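Local coordinates for peptide ABC transporter, peptide-binding protein (PDB 2D5W) that binds oligopeptides and probably hands them to the membrane-embedded part of a peptide ABC transporter, at residues V104-E109 with A157-M162; K92-R97 with A206-G211; K318-N323 with F405-V410; F311-V316 with S456-T461; Y481-T486 with L514-V519. All blocks are in the same frame, centred on the assembly; numbering follows the deposited sequence.

Contact 1 (V104-E109 with A157-M162)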
# COMPACT_ATOMS: atom_id res chain seq x y z
N VAL A 104 11.73 20.53 -0.23
CA VAL A 104 11.12 20.01 -1.45
C VAL A 104 12.22 19.65 -2.45
O VAL A 104 12.20 18.57 -3.05
CB VAL A 104 10.17 21.05 -2.09
CG1 VAL A 104 9.62 20.52 -3.41
CG2 VAL A 104 9.03 21.38 -1.14
N ALA A 105 13.19 20.54 -2.63
CA ALA A 105 14.29 20.28 -3.55
C ALA A 105 15.04 19.03 -3.13
O ALA A 105 15.45 18.22 -3.96
CB ALA A 105 15.23 21.48 -3.58
N PHE A 106 15.23 18.87 -1.82
CA PHE A 106 15.93 17.72 -1.28
C PHE A 106 15.18 16.42 -1.62
O PHE A 106 15.78 15.46 -2.10
CB PHE A 106 16.07 17.88 0.24
CG PHE A 106 16.60 16.66 0.93
CD1 PHE A 106 17.85 16.14 0.59
CD2 PHE A 106 15.84 16.02 1.90
CE1 PHE A 106 18.33 14.99 1.22
CE2 PHE A 106 16.32 14.87 2.53
CZ PHE A 106 17.56 14.36 2.19
N TYR A 107 13.87 16.41 -1.37
CA TYR A 107 13.04 15.25 -1.68
C TYR A 107 13.22 14.85 -3.14
O TYR A 107 13.42 13.67 -3.46
CB TYR A 107 11.57 15.61 -1.41
CG TYR A 107 10.57 14.53 -1.75
CD1 TYR A 107 10.20 13.56 -0.82
CD2 TYR A 107 9.97 14.49 -3.01
CE1 TYR A 107 9.26 12.58 -1.13
CE2 TYR A 107 9.03 13.52 -3.33
CZ TYR A 107 8.68 12.57 -2.39
OH TYR A 107 7.75 11.61 -2.70
N PHE A 108 13.15 15.83 -4.04
CA PHE A 108 13.31 15.55 -5.46
C PHE A 108 14.69 15.04 -5.85
O PHE A 108 14.81 14.17 -6.71
CB PHE A 108 12.93 16.77 -6.30
CG PHE A 108 11.48 16.82 -6.68
CD1 PHE A 108 10.53 17.27 -5.77
CD2 PHE A 108 11.06 16.34 -7.91
CE1 PHE A 108 9.17 17.24 -6.09
CE2 PHE A 108 9.71 16.30 -8.24
CZ PHE A 108 8.76 16.75 -7.33
N GLU A 109 15.73 15.57 -5.22
CA GLU A 109 17.08 15.12 -5.54
C GLU A 109 17.26 13.64 -5.20
O GLU A 109 17.86 12.89 -5.97
CB GLU A 109 18.10 15.97 -4.79
CG GLU A 109 19.54 15.69 -5.19
CD GLU A 109 20.50 16.69 -4.59
OE1 GLU A 109 20.50 17.85 -5.05
OE2 GLU A 109 21.24 16.32 -3.66
N ALA A 157 11.11 16.43 2.48
CA ALA A 157 11.77 15.67 3.54
C ALA A 157 12.67 16.67 4.25
O ALA A 157 13.06 17.68 3.67
CB ALA A 157 12.58 14.52 2.94
N PRO A 158 13.04 16.39 5.52
CA PRO A 158 13.89 17.33 6.26
C PRO A 158 15.35 17.42 5.84
O PRO A 158 16.20 16.66 6.31
CB PRO A 158 13.73 16.87 7.70
CG PRO A 158 13.58 15.39 7.56
CD PRO A 158 12.67 15.23 6.35
N LYS A 159 15.64 18.38 4.97
CA LYS A 159 16.99 18.58 4.47
C LYS A 159 18.02 18.88 5.54
O LYS A 159 19.13 18.35 5.49
CB LYS A 159 17.00 19.70 3.42
CG LYS A 159 18.37 19.97 2.82
CD LYS A 159 18.35 21.19 1.92
CE LYS A 159 19.74 21.55 1.44
NZ LYS A 159 19.72 22.76 0.57
N HIS A 160 17.67 19.73 6.51
CA HIS A 160 18.64 20.07 7.55
C HIS A 160 19.05 18.87 8.39
O HIS A 160 20.10 18.87 9.02
CB HIS A 160 18.12 21.21 8.45
CG HIS A 160 16.98 20.83 9.34
ND1 HIS A 160 15.70 20.63 8.87
CD2 HIS A 160 16.92 20.67 10.69
CE1 HIS A 160 14.90 20.36 9.89
NE2 HIS A 160 15.61 20.38 11.00
N ILE A 161 18.23 17.83 8.38
CA ILE A 161 18.51 16.61 9.14
C ILE A 161 19.21 15.54 8.30
O ILE A 161 20.22 14.98 8.72
CB ILE A 161 17.20 16.00 9.71
CG1 ILE A 161 16.56 16.96 10.71
CG2 ILE A 161 17.49 14.63 10.33
CD1 ILE A 161 17.42 17.27 11.93
N MET A 162 18.67 15.27 7.12
CA MET A 162 19.20 14.22 6.25
C MET A 162 20.16 14.66 5.15
O MET A 162 20.87 13.83 4.59
CB MET A 162 18.03 13.47 5.61
CG MET A 162 17.00 12.95 6.61
SD MET A 162 15.56 12.21 5.81
CE MET A 162 16.18 10.56 5.47
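Phe106 projects from helix 101-112 and packs against Ala157, just before helix 159-173, and Lys159 and Met162 in its first turn. CG stands anti to the backbone N (chi1 172°), beside the carbonyl carbon, and the ring beyond it meets all three. Lys159 CA lies over one face, 4.2 Å from the centroid of the Phe106 ring and 28° off its normal, a CH-pi contact. Ala157 CB sits 3.7 Å from Phe106 CD2, the small methyl letting the loop come close, and Ala157 O reaches the ring edge. Phe106 CZ is 3.6 Å from Met162 CB, the two side chains meeting at about a right angle. Trp166, edge-to-face, and Phe192 add to the ring's buried surroundings. The other side is looser. Phe106 CB touches Lys159 CB at 3.8 Å, but beyond CG the lysine runs extended into an exposed position, where its NZ forms a salt bridge with Glu102. An alanine in place of Phe106 would probably leave a gap between the helices, with Ala157 CB, Met162 CB and Lys159 CA deprived of the ring. Pro158 stands at the N-cap; its O accepts from both Ile161 N and Met162 N, and Asp103 takes the N-H of Lys159. The arrangement is aromatic packing between two helices, one side chain of the first filling the junction of loop and opening turn on the second.

Contact 2 (K92-R97 with A206-G211)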
# COMPACT_ATOMS: atom_id res chain seq x y z
N LYS A 92 6.12 24.09 10.23
CA LYS A 92 7.38 23.86 10.91
C LYS A 92 7.65 22.43 11.34
O LYS A 92 6.72 21.67 11.64
CB LYS A 92 7.47 24.74 12.17
CG LYS A 92 7.42 26.23 11.91
CD LYS A 92 7.63 27.02 13.20
CE LYS A 92 7.43 28.51 12.96
NZ LYS A 92 8.26 29.01 11.83
N TRP A 93 8.93 22.07 11.36
CA TRP A 93 9.34 20.75 11.81
C TRP A 93 9.23 20.75 13.34
O TRP A 93 9.19 21.82 13.97
CB TRP A 93 10.79 20.47 11.40
CG TRP A 93 10.99 20.38 9.91
CD1 TRP A 93 11.57 21.32 9.09
CD2 TRP A 93 10.62 19.29 9.06
NE1 TRP A 93 11.58 20.87 7.79
CE2 TRP A 93 11.00 19.63 7.74
CE3 TRP A 93 10.01 18.05 9.29
CZ2 TRP A 93 10.79 18.78 6.65
CZ3 TRP A 93 9.79 17.20 8.20
CH2 TRP A 93 10.18 17.57 6.90
N SER A 94 9.19 19.56 13.93
CA SER A 94 9.06 19.43 15.38
C SER A 94 10.22 20.01 16.18
O SER A 94 10.09 20.20 17.39
CB SER A 94 8.84 17.96 15.75
OG SER A 94 9.89 17.15 15.27
N ASP A 95 11.34 20.29 15.53
CA ASP A 95 12.48 20.87 16.23
C ASP A 95 12.45 22.40 16.14
O ASP A 95 13.38 23.08 16.59
CB ASP A 95 13.81 20.33 15.68
CG ASP A 95 14.03 20.65 14.21
OD1 ASP A 95 13.14 21.27 13.59
OD2 ASP A 95 15.09 20.27 13.68
N GLY A 96 11.39 22.93 15.54
CA GLY A 96 11.25 24.37 15.42
C GLY A 96 11.72 24.98 14.11
O GLY A 96 11.44 26.15 13.84
N ARG A 97 12.45 24.21 13.30
CA ARG A 97 12.94 24.71 12.02
C ARG A 97 11.80 24.84 11.01
O ARG A 97 10.84 24.06 11.03
CB ARG A 97 14.03 23.79 11.46
CG ARG A 97 15.22 23.62 12.39
CD ARG A 97 15.95 24.94 12.61
NE ARG A 97 16.71 25.35 11.44
CZ ARG A 97 17.81 24.73 11.01
NH1 ARG A 97 18.44 25.17 9.93
NH2 ARG A 97 18.27 23.68 11.66
N ALA A 206 16.97 10.67 15.65
CA ALA A 206 17.47 10.77 14.28
C ALA A 206 16.59 11.58 13.33
O ALA A 206 17.10 12.16 12.36
CB ALA A 206 17.68 9.37 13.70
N MET A 207 15.29 11.63 13.58
CA MET A 207 14.39 12.37 12.70
C MET A 207 13.60 13.47 13.39
O MET A 207 13.58 13.57 14.62
CB MET A 207 13.39 11.40 12.05
CG MET A 207 13.95 10.58 10.90
SD MET A 207 14.38 11.61 9.47
CE MET A 207 12.75 11.91 8.75
N VAL A 208 12.99 14.33 12.57
CA VAL A 208 12.12 15.39 13.05
C VAL A 208 10.80 15.15 12.32
O VAL A 208 10.77 14.46 11.29
CB VAL A 208 12.66 16.81 12.79
CG1 VAL A 208 13.92 17.02 13.64
CG2 VAL A 208 12.95 17.02 11.32
N TYR A 209 9.73 15.75 12.83
CA TYR A 209 8.39 15.50 12.33
C TYR A 209 7.59 16.74 11.94
O TYR A 209 7.71 17.78 12.57
CB TYR A 209 7.67 14.70 13.42
CG TYR A 209 8.49 13.50 13.83
CD1 TYR A 209 8.44 12.32 13.08
CD2 TYR A 209 9.43 13.57 14.87
CE1 TYR A 209 9.28 11.25 13.35
CE2 TYR A 209 10.28 12.49 15.14
CZ TYR A 209 10.20 11.34 14.37
OH TYR A 209 11.03 10.27 14.59
N SER A 210 6.77 16.61 10.90
CA SER A 210 5.98 17.73 10.40
C SER A 210 4.48 17.61 10.66
O SER A 210 3.73 18.53 10.35
CB SER A 210 6.18 17.86 8.90
OG SER A 210 5.74 16.67 8.26
N GLY A 211 4.06 16.47 11.20
CA GLY A 211 2.65 16.25 11.45
C GLY A 211 2.15 16.75 12.79
O GLY A 211 2.90 17.37 13.54
O HOH W 1 4.16 21.46 10.58
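A type I beta turn, Trp93 to Gly96, presents Trp93, Ser94 and Asp95 to the loop residues Val208, Tyr209 and Ser210, the touching parts, 92-95 and 208-210, running in nearly opposite directions, 158° apart. Ser94 is the polar clasp. Its OG, placed between the backbone N and the carbonyl carbon (chi1 57°), accepts from Tyr209 N at 2.8 Å, nearly straight at 163°. In the reverse sense Ser94 N gives Tyr209 O only a weak, bent bond, 2.7 Å long. A serine suits the spot because its short hydroxyl reaches a backbone N-H without displacing the neighbouring chain, and that OG also lies at the edge of the Tyr209 ring.

Trp93 supplies the apolar half: its CE3 is 3.7 Å from Val208 CG2, the side chains crossing at about a right angle, and its CZ3 is equally close, 3.7 Å, to Ser210 CB. The indole NE1 is held by Asp103, while Ser210 OG bonds to Tyr156 OH. The other valine branch, CG1, lies 3.5 Å from Asp95 OD2, an oxygen that also bonds to His160. Gly96, the last residue of the turn, takes a positive phi that a residue with a side chain would accept less easily. A water ties the two segments further by donating to both Lys92 O and Ser210 O. Asp95 OD1 closes an Asx turn, accepting from Arg97 N at 3.0 Å, from above the carboxylate plane.

Contact 3 (K318-N323 with F405-V410)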
# COMPACT_ATOMS: atom_id res chain seq x y z
N LYS A 318 10.07 -22.49 -13.53
CA LYS A 318 9.95 -23.23 -14.78
C LYS A 318 9.53 -24.67 -14.52
O LYS A 318 8.73 -25.24 -15.26
CB LYS A 318 11.26 -23.20 -15.56
CG LYS A 318 11.65 -21.81 -16.05
CD LYS A 318 12.83 -21.85 -17.02
CE LYS A 318 12.46 -22.54 -18.33
NZ LYS A 318 13.60 -22.55 -19.29
N ASP A 319 10.06 -25.26 -13.45
CA ASP A 319 9.72 -26.64 -13.09
C ASP A 319 8.22 -26.77 -12.86
O ASP A 319 7.57 -27.69 -13.37
CB ASP A 319 10.47 -27.05 -11.81
CG ASP A 319 11.95 -27.30 -12.05
OD1 ASP A 319 12.68 -27.47 -11.05
OD2 ASP A 319 12.37 -27.33 -13.22
N LEU A 320 7.66 -25.84 -12.09
CA LEU A 320 6.24 -25.84 -11.79
C LEU A 320 5.39 -25.29 -12.93
O LEU A 320 4.17 -25.43 -12.93
CB LEU A 320 5.97 -25.02 -10.52
CG LEU A 320 6.58 -25.55 -9.23
CD1 LEU A 320 6.31 -24.56 -8.10
CD2 LEU A 320 5.98 -26.90 -8.90
N GLY A 321 6.05 -24.64 -13.89
CA GLY A 321 5.34 -24.07 -15.02
C GLY A 321 4.50 -22.85 -14.66
O GLY A 321 3.50 -22.56 -15.31
N LEU A 322 4.92 -22.12 -13.63
CA LEU A 322 4.17 -20.94 -13.20
C LEU A 322 4.14 -19.83 -14.24
O LEU A 322 3.30 -18.94 -14.18
CB LEU A 322 4.74 -20.41 -11.88
CG LEU A 322 4.71 -21.41 -10.73
CD1 LEU A 322 5.21 -20.75 -9.46
CD2 LEU A 322 3.29 -21.92 -10.53
N ASN A 323 5.06 -19.90 -15.20
CA ASN A 323 5.14 -18.91 -16.27
C ASN A 323 4.13 -19.16 -17.39
O ASN A 323 3.97 -18.34 -18.29
CB ASN A 323 6.57 -18.89 -16.84
CG ASN A 323 7.04 -20.26 -17.27
OD1 ASN A 323 6.91 -21.25 -16.54
ND2 ASN A 323 7.61 -20.34 -18.47
N PHE A 405 4.93 -31.24 -7.91
CA PHE A 405 4.16 -30.02 -7.77
C PHE A 405 3.87 -29.67 -6.31
O PHE A 405 2.76 -29.84 -5.82
CB PHE A 405 2.85 -30.10 -8.57
CG PHE A 405 2.36 -28.76 -9.06
CD1 PHE A 405 1.99 -28.59 -10.39
CD2 PHE A 405 2.27 -27.67 -8.19
CE1 PHE A 405 1.55 -27.35 -10.86
CE2 PHE A 405 1.83 -26.43 -8.65
CZ PHE A 405 1.47 -26.27 -9.98
N GLU A 406 4.92 -29.23 -5.63
CA GLU A 406 4.83 -28.77 -4.25
C GLU A 406 5.18 -27.30 -4.43
O GLU A 406 6.29 -26.96 -4.84
CB GLU A 406 5.87 -29.44 -3.36
CG GLU A 406 5.85 -28.92 -1.93
CD GLU A 406 6.93 -29.54 -1.06
OE1 GLU A 406 6.92 -30.78 -0.90
OE2 GLU A 406 7.78 -28.79 -0.55
N ILE A 407 4.22 -26.43 -4.13
CA ILE A 407 4.41 -25.00 -4.31
C ILE A 407 4.44 -24.24 -2.99
O ILE A 407 3.66 -24.52 -2.08
CB ILE A 407 3.28 -24.46 -5.23
CG1 ILE A 407 3.55 -23.01 -5.62
CG2 ILE A 407 1.92 -24.61 -4.55
CD1 ILE A 407 2.62 -22.49 -6.70
N GLU A 408 5.36 -23.29 -2.89
CA GLU A 408 5.47 -22.47 -1.69
C GLU A 408 4.25 -21.56 -1.61
O GLU A 408 3.78 -21.05 -2.62
CB GLU A 408 6.75 -21.63 -1.74
CG GLU A 408 6.99 -20.82 -0.47
CD GLU A 408 8.21 -19.91 -0.56
OE1 GLU A 408 9.13 -20.08 0.26
OE2 GLU A 408 8.24 -19.02 -1.44
N TYR A 409 3.73 -21.37 -0.40
CA TYR A 409 2.56 -20.51 -0.19
C TYR A 409 2.88 -19.64 1.02
O TYR A 409 2.86 -20.09 2.17
CB TYR A 409 1.33 -21.39 0.06
CG TYR A 409 -0.03 -20.72 -0.01
CD1 TYR A 409 -1.18 -21.49 -0.11
CD2 TYR A 409 -0.18 -19.33 0.08
CE1 TYR A 409 -2.45 -20.92 -0.12
CE2 TYR A 409 -1.46 -18.74 0.07
CZ TYR A 409 -2.58 -19.55 -0.03
OH TYR A 409 -3.86 -19.02 -0.02
N VAL A 410 3.19 -18.38 0.73
CA VAL A 410 3.56 -17.40 1.73
C VAL A 410 2.45 -16.41 2.05
O VAL A 410 1.74 -15.96 1.16
CB VAL A 410 4.77 -16.54 1.24
CG1 VAL A 410 5.12 -15.48 2.27
CG2 VAL A 410 5.95 -17.43 0.94
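One face of the Phe405 ring carries Leu320 CD2, which stands 3.8 Å above the ring plane, shifted toward the rim; the CH-pi contact measures 4.2 Å from Leu320 CD2 to the ring centroid, 23° off the normal. The Phe405 ring also meets the indole of Trp386, their planes inclined at about 50°. The contact sets the C-terminal end of helix 315-320 against strand 401-410 of a mixed sheet. A Schellman motif ends that helix, with Gly321 as its C-prime residue; the positive phi is easily taken by glycine, which has no side chain to clash. Leu320, before the glycine, and Leu322, after it, both pack on 405-410.

Leu320 forks over it. CG is anti to the carbonyl carbon (chi1 -64°), and of the two methyls beyond, CD2 serves Phe405 while CD1 reaches Ile407 CG1 at 4.0 Å. A leucine suits the place because its two methyls can touch two different residues at once. No hydrogen bond joins the two segments, so dispersion and the exclusion of water hold them together, and Met463 and Ile434 pack on Ile407 as well. Further along, Leu322 crosses the same isoleucine obliquely, its CD2 lying 3.9 Å from Ile407 CD1.

Contact 4 (F311-V316 with S456-T461)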
# COMPACT_ATOMS: atom_id res chain seq x y z
N PHE A 311 9.20 -15.50 -12.83
CA PHE A 311 10.56 -15.27 -13.32
C PHE A 311 11.20 -16.57 -13.77
O PHE A 311 11.50 -17.44 -12.96
CB PHE A 311 11.42 -14.62 -12.24
CG PHE A 311 11.06 -13.19 -11.96
CD1 PHE A 311 10.20 -12.86 -10.92
CD2 PHE A 311 11.58 -12.17 -12.75
CE1 PHE A 311 9.85 -11.54 -10.67
CE2 PHE A 311 11.24 -10.84 -12.51
CZ PHE A 311 10.38 -10.52 -11.47
N GLU A 312 11.42 -16.68 -15.07
CA GLU A 312 12.00 -17.87 -15.67
C GLU A 312 13.44 -18.19 -15.26
O GLU A 312 13.91 -19.30 -15.49
CB GLU A 312 11.89 -17.77 -17.20
CG GLU A 312 10.45 -17.91 -17.69
CD GLU A 312 10.25 -17.39 -19.10
OE1 GLU A 312 11.02 -17.78 -20.00
OE2 GLU A 312 9.31 -16.59 -19.31
N ASN A 313 14.14 -17.22 -14.67
CA ASN A 313 15.51 -17.47 -14.23
C ASN A 313 15.54 -18.31 -12.95
O ASN A 313 16.60 -18.77 -12.54
CB ASN A 313 16.27 -16.16 -14.04
CG ASN A 313 15.57 -15.22 -13.08
OD1 ASN A 313 14.51 -14.68 -13.39
ND2 ASN A 313 16.17 -15.02 -11.91
N CYS A 314 14.38 -18.47 -12.31
CA CYS A 314 14.28 -19.30 -11.11
C CYS A 314 13.78 -20.63 -11.63
O CYS A 314 12.63 -20.76 -12.04
CB CYS A 314 13.27 -18.71 -10.11
SG CYS A 314 13.73 -17.07 -9.49
N GLN A 315 14.64 -21.64 -11.64
CA GLN A 315 14.26 -22.94 -12.17
C GLN A 315 13.01 -23.53 -11.54
O GLN A 315 12.26 -24.25 -12.21
CB GLN A 315 15.43 -23.92 -12.08
CG GLN A 315 15.24 -25.18 -12.92
CD GLN A 315 14.87 -24.88 -14.37
OE1 GLN A 315 15.52 -24.07 -15.04
NE2 GLN A 315 13.83 -25.54 -14.86
N VAL A 316 12.76 -23.24 -10.27
CA VAL A 316 11.57 -23.75 -9.59
C VAL A 316 10.32 -23.26 -10.31
O VAL A 316 9.33 -23.99 -10.45
CB VAL A 316 11.52 -23.27 -8.12
CG1 VAL A 316 10.24 -23.75 -7.46
CG2 VAL A 316 12.73 -23.80 -7.36
N SER A 456 12.69 -11.96 -8.33
CA SER A 456 13.60 -12.18 -9.45
C SER A 456 14.89 -12.85 -8.97
O SER A 456 15.65 -13.40 -9.78
CB SER A 456 13.93 -10.86 -10.15
OG SER A 456 14.68 -10.00 -9.31
N GLU A 457 15.12 -12.81 -7.67
CA GLU A 457 16.29 -13.43 -7.05
C GLU A 457 15.84 -14.72 -6.37
O GLU A 457 16.58 -15.33 -5.60
CB GLU A 457 16.93 -12.49 -6.02
CG GLU A 457 17.57 -11.25 -6.62
CD GLU A 457 18.78 -11.57 -7.48
OE1 GLU A 457 19.71 -12.23 -6.97
OE2 GLU A 457 18.81 -11.14 -8.66
N CYS A 458 14.60 -15.11 -6.66
CA CYS A 458 13.97 -16.32 -6.13
C CYS A 458 13.81 -16.36 -4.60
O CYS A 458 13.85 -17.43 -4.00
CB CYS A 458 14.73 -17.56 -6.63
SG CYS A 458 15.37 -17.42 -8.34
N LYS A 459 13.60 -15.19 -3.99
CA LYS A 459 13.41 -15.11 -2.54
C LYS A 459 12.13 -15.84 -2.14
O LYS A 459 12.08 -16.50 -1.10
CB LYS A 459 13.39 -13.66 -2.08
CG LYS A 459 14.78 -13.03 -1.94
CD LYS A 459 15.59 -13.70 -0.83
CE LYS A 459 14.93 -13.52 0.53
NZ LYS A 459 15.73 -14.11 1.64
N TRP A 460 11.08 -15.67 -2.93
CA TRP A 460 9.83 -16.40 -2.73
C TRP A 460 9.64 -17.02 -4.11
O TRP A 460 9.88 -16.37 -5.13
CB TRP A 460 8.65 -15.52 -2.28
CG TRP A 460 8.37 -14.27 -3.04
CD1 TRP A 460 8.96 -13.05 -2.86
CD2 TRP A 460 7.37 -14.10 -4.04
NE1 TRP A 460 8.38 -12.13 -3.69
CE2 TRP A 460 7.40 -12.74 -4.42
CE3 TRP A 460 6.44 -14.96 -4.65
CZ2 TRP A 460 6.53 -12.23 -5.40
CZ3 TRP A 460 5.59 -14.44 -5.61
CH2 TRP A 460 5.64 -13.09 -5.98
N THR A 461 9.25 -18.29 -4.14
CA THR A 461 9.18 -19.04 -5.39
C THR A 461 7.85 -19.60 -5.87
O THR A 461 7.82 -20.39 -6.82
CB THR A 461 10.13 -20.24 -5.31
OG1 THR A 461 9.72 -21.08 -4.22
CG2 THR A 461 11.56 -19.76 -5.06
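Phe311 lays its ring flat on Ser456 at the start of a type I beta turn that runs to Cys314, the N-cap residue of helix 315-320; a disulfide from that cysteine staples the turn to the loop before strand 463-469. Ser456 CA stands over the middle of the ring, and Ser456 CB makes a CH-pi contact, 3.7 Å from the Phe311 ring centroid and 16° off the normal. Small serine lets the backbone come this close to an aromatic face. An alanine in place of Phe311 would probably leave a gap over Ser456 and uncover its CA and CB.

Next, Asn313 turns its amide toward the 456-461 loop: ND2 donates to Ser456 O at 2.7 Å, with an angle of 158° at the hydrogen and the acceptor in the amide plane. Cys314 follows, its SG anti to the carbonyl carbon and bonded covalently to Cys458 SG at 2.0 Å. The chi3 of -96° is close to the relaxed value of about 90° in size, so there is probably little torsional strain about the S-S bond. In the helix's first turn Val316 crosses Thr461 at about a right angle, Val316 CG1 lying 4.1 Å from Thr461 CB.

Contact 5 (Y481-T486 with L514-V519)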
# COMPACT_ATOMS: atom_id res chain seq x y z
N TYR A 481 4.90 -4.07 -17.56
CA TYR A 481 6.30 -4.45 -17.64
C TYR A 481 7.02 -3.12 -17.81
O TYR A 481 8.02 -2.85 -17.15
CB TYR A 481 6.56 -5.34 -18.86
CG TYR A 481 8.02 -5.42 -19.22
CD1 TYR A 481 8.93 -6.08 -18.39
CD2 TYR A 481 8.51 -4.79 -20.37
CE1 TYR A 481 10.30 -6.10 -18.70
CE2 TYR A 481 9.86 -4.81 -20.68
CZ TYR A 481 10.75 -5.46 -19.85
OH TYR A 481 12.09 -5.49 -20.16
N LYS A 482 6.48 -2.28 -18.69
CA LYS A 482 7.06 -0.97 -18.95
C LYS A 482 5.98 0.06 -19.27
O LYS A 482 5.00 -0.25 -19.94
CB LYS A 482 8.03 -1.06 -20.13
CG LYS A 482 8.66 0.27 -20.53
CD LYS A 482 9.45 0.14 -21.83
CE LYS A 482 10.56 -0.89 -21.71
NZ LYS A 482 11.30 -1.05 -23.00
N ASN A 483 6.15 1.27 -18.76
CA ASN A 483 5.21 2.33 -19.08
C ASN A 483 5.78 2.91 -20.37
O ASN A 483 6.93 3.36 -20.39
CB ASN A 483 5.16 3.40 -17.99
CG ASN A 483 4.20 4.51 -18.32
OD1 ASN A 483 4.39 5.24 -19.29
ND2 ASN A 483 3.14 4.65 -17.52
N LEU A 484 4.99 2.89 -21.43
CA LEU A 484 5.45 3.36 -22.73
C LEU A 484 5.64 4.87 -22.87
O LEU A 484 6.29 5.33 -23.82
CB LEU A 484 4.50 2.86 -23.82
CG LEU A 484 4.30 1.34 -23.85
CD1 LEU A 484 3.45 0.97 -25.05
CD2 LEU A 484 5.65 0.64 -23.93
N ASN A 485 5.10 5.64 -21.95
CA ASN A 485 5.24 7.09 -22.02
C ASN A 485 6.59 7.56 -21.51
O ASN A 485 7.12 8.57 -21.96
CB ASN A 485 4.14 7.77 -21.22
CG ASN A 485 2.77 7.29 -21.59
OD1 ASN A 485 2.46 7.11 -22.77
ND2 ASN A 485 1.92 7.07 -20.59
N THR A 486 7.15 6.81 -20.56
CA THR A 486 8.43 7.16 -19.96
C THR A 486 9.51 6.12 -20.19
O THR A 486 10.69 6.39 -19.97
CB THR A 486 8.27 7.35 -18.44
OG1 THR A 486 7.68 6.18 -17.88
CG2 THR A 486 7.40 8.56 -18.14
N LEU A 514 -2.22 -0.35 -23.62
CA LEU A 514 -3.53 0.12 -23.19
C LEU A 514 -3.47 0.98 -21.94
O LEU A 514 -4.06 2.06 -21.90
CB LEU A 514 -4.46 -1.07 -22.95
CG LEU A 514 -4.88 -1.84 -24.21
CD1 LEU A 514 -5.46 -3.19 -23.80
CD2 LEU A 514 -5.90 -1.03 -25.00
N THR A 515 -2.76 0.51 -20.91
CA THR A 515 -2.66 1.25 -19.66
C THR A 515 -1.83 2.52 -19.80
O THR A 515 -2.13 3.53 -19.17
CB THR A 515 -2.09 0.36 -18.52
OG1 THR A 515 -0.85 -0.23 -18.94
CG2 THR A 515 -3.08 -0.74 -18.16
N SER A 516 -0.78 2.48 -20.62
CA SER A 516 0.05 3.67 -20.82
C SER A 516 -0.76 4.76 -21.51
O SER A 516 -0.57 5.94 -21.25
CB SER A 516 1.29 3.33 -21.65
OG SER A 516 2.15 2.46 -20.95
N GLN A 517 -1.66 4.36 -22.41
CA GLN A 517 -2.49 5.35 -23.09
C GLN A 517 -3.60 5.83 -22.17
O GLN A 517 -3.92 7.02 -22.13
CB GLN A 517 -3.11 4.75 -24.36
CG GLN A 517 -3.85 5.79 -25.18
CD GLN A 517 -4.58 5.20 -26.37
OE1 GLN A 517 -4.06 4.32 -27.06
NE2 GLN A 517 -5.78 5.69 -26.62
N ALA A 518 -4.19 4.90 -21.43
CA ALA A 518 -5.29 5.21 -20.54
C ALA A 518 -4.99 6.30 -19.52
O ALA A 518 -5.83 7.14 -19.24
CB ALA A 518 -5.76 3.95 -19.82
N VAL A 519 -3.78 6.28 -18.95
CA VAL A 519 -3.44 7.28 -17.94
C VAL A 519 -3.32 8.68 -18.54
O VAL A 519 -3.35 9.67 -17.81
CB VAL A 519 -2.14 6.93 -17.18
CG1 VAL A 519 -2.34 5.64 -16.39
CG2 VAL A 519 -0.98 6.80 -18.14
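Asn483 and Ser516 bring the two backbones nearest, their CA atoms 5.6 Å apart, where the loop 481-486 passes beside helix 509-518. Ser516 points its CB at the loop, and its OG, anti to the carbonyl carbon (chi1 -66°), accepts from Leu484 N at 2.9 Å with an angle of 161° at the hydrogen. The same hydroxyl bonds to Asp512 O, one turn back in the helix, so it links the helix carbonyl to the loop N-H. A serine is apt because it has one atom able to serve both. Leu484 CB rests on that hydroxyl at 3.7 Å.

At Asn485 the loop supplies the side chain and the helix the backbone group. Its ND2 donates to Ser516 O at 2.8 Å, almost straight at 171°, and the acceptor lies in the plane of the amide; ND2 also bonds to Tyr145 OH and touches Val519 CG2. Asn483 shapes the loop rather than bridging it: OD1 accepts from Asn485 N at 2.8 Å, an Asx turn that helps set the position of Asn485. Each bond across thus pairs a side chain with a backbone group, so the fit probably depends on which side chains stand at Ser516 and Asn485, and the buried hydroxyl has two partners, Leu484 N and Asp512 O.

The five contacts fall into two touching pairs and one separate member. Contacts 1 and 2, with centres 13 Å apart, join where His160 NE2 probably hydrogen-bonds Asp95 OD2 at 2.7 Å; along the chain contact 1 is nested inside the loop that contact 2 closes. Contacts 3 and 4 share helix 315-320, and their centres are only 10 Å apart. There Glu408 OE2 probably accepts from Thr461 N at 3.0 Å, tying strand to disulfide loop; along the chain contact 3 lies inside the loop closed by contact 4. Contacts 2 and 3 lie on opposite sides of the chain's centre, 48 Å apart between centres. Contact 5 touches none of the others; contact 4 comes nearest, about 8 Å away between nearest atoms.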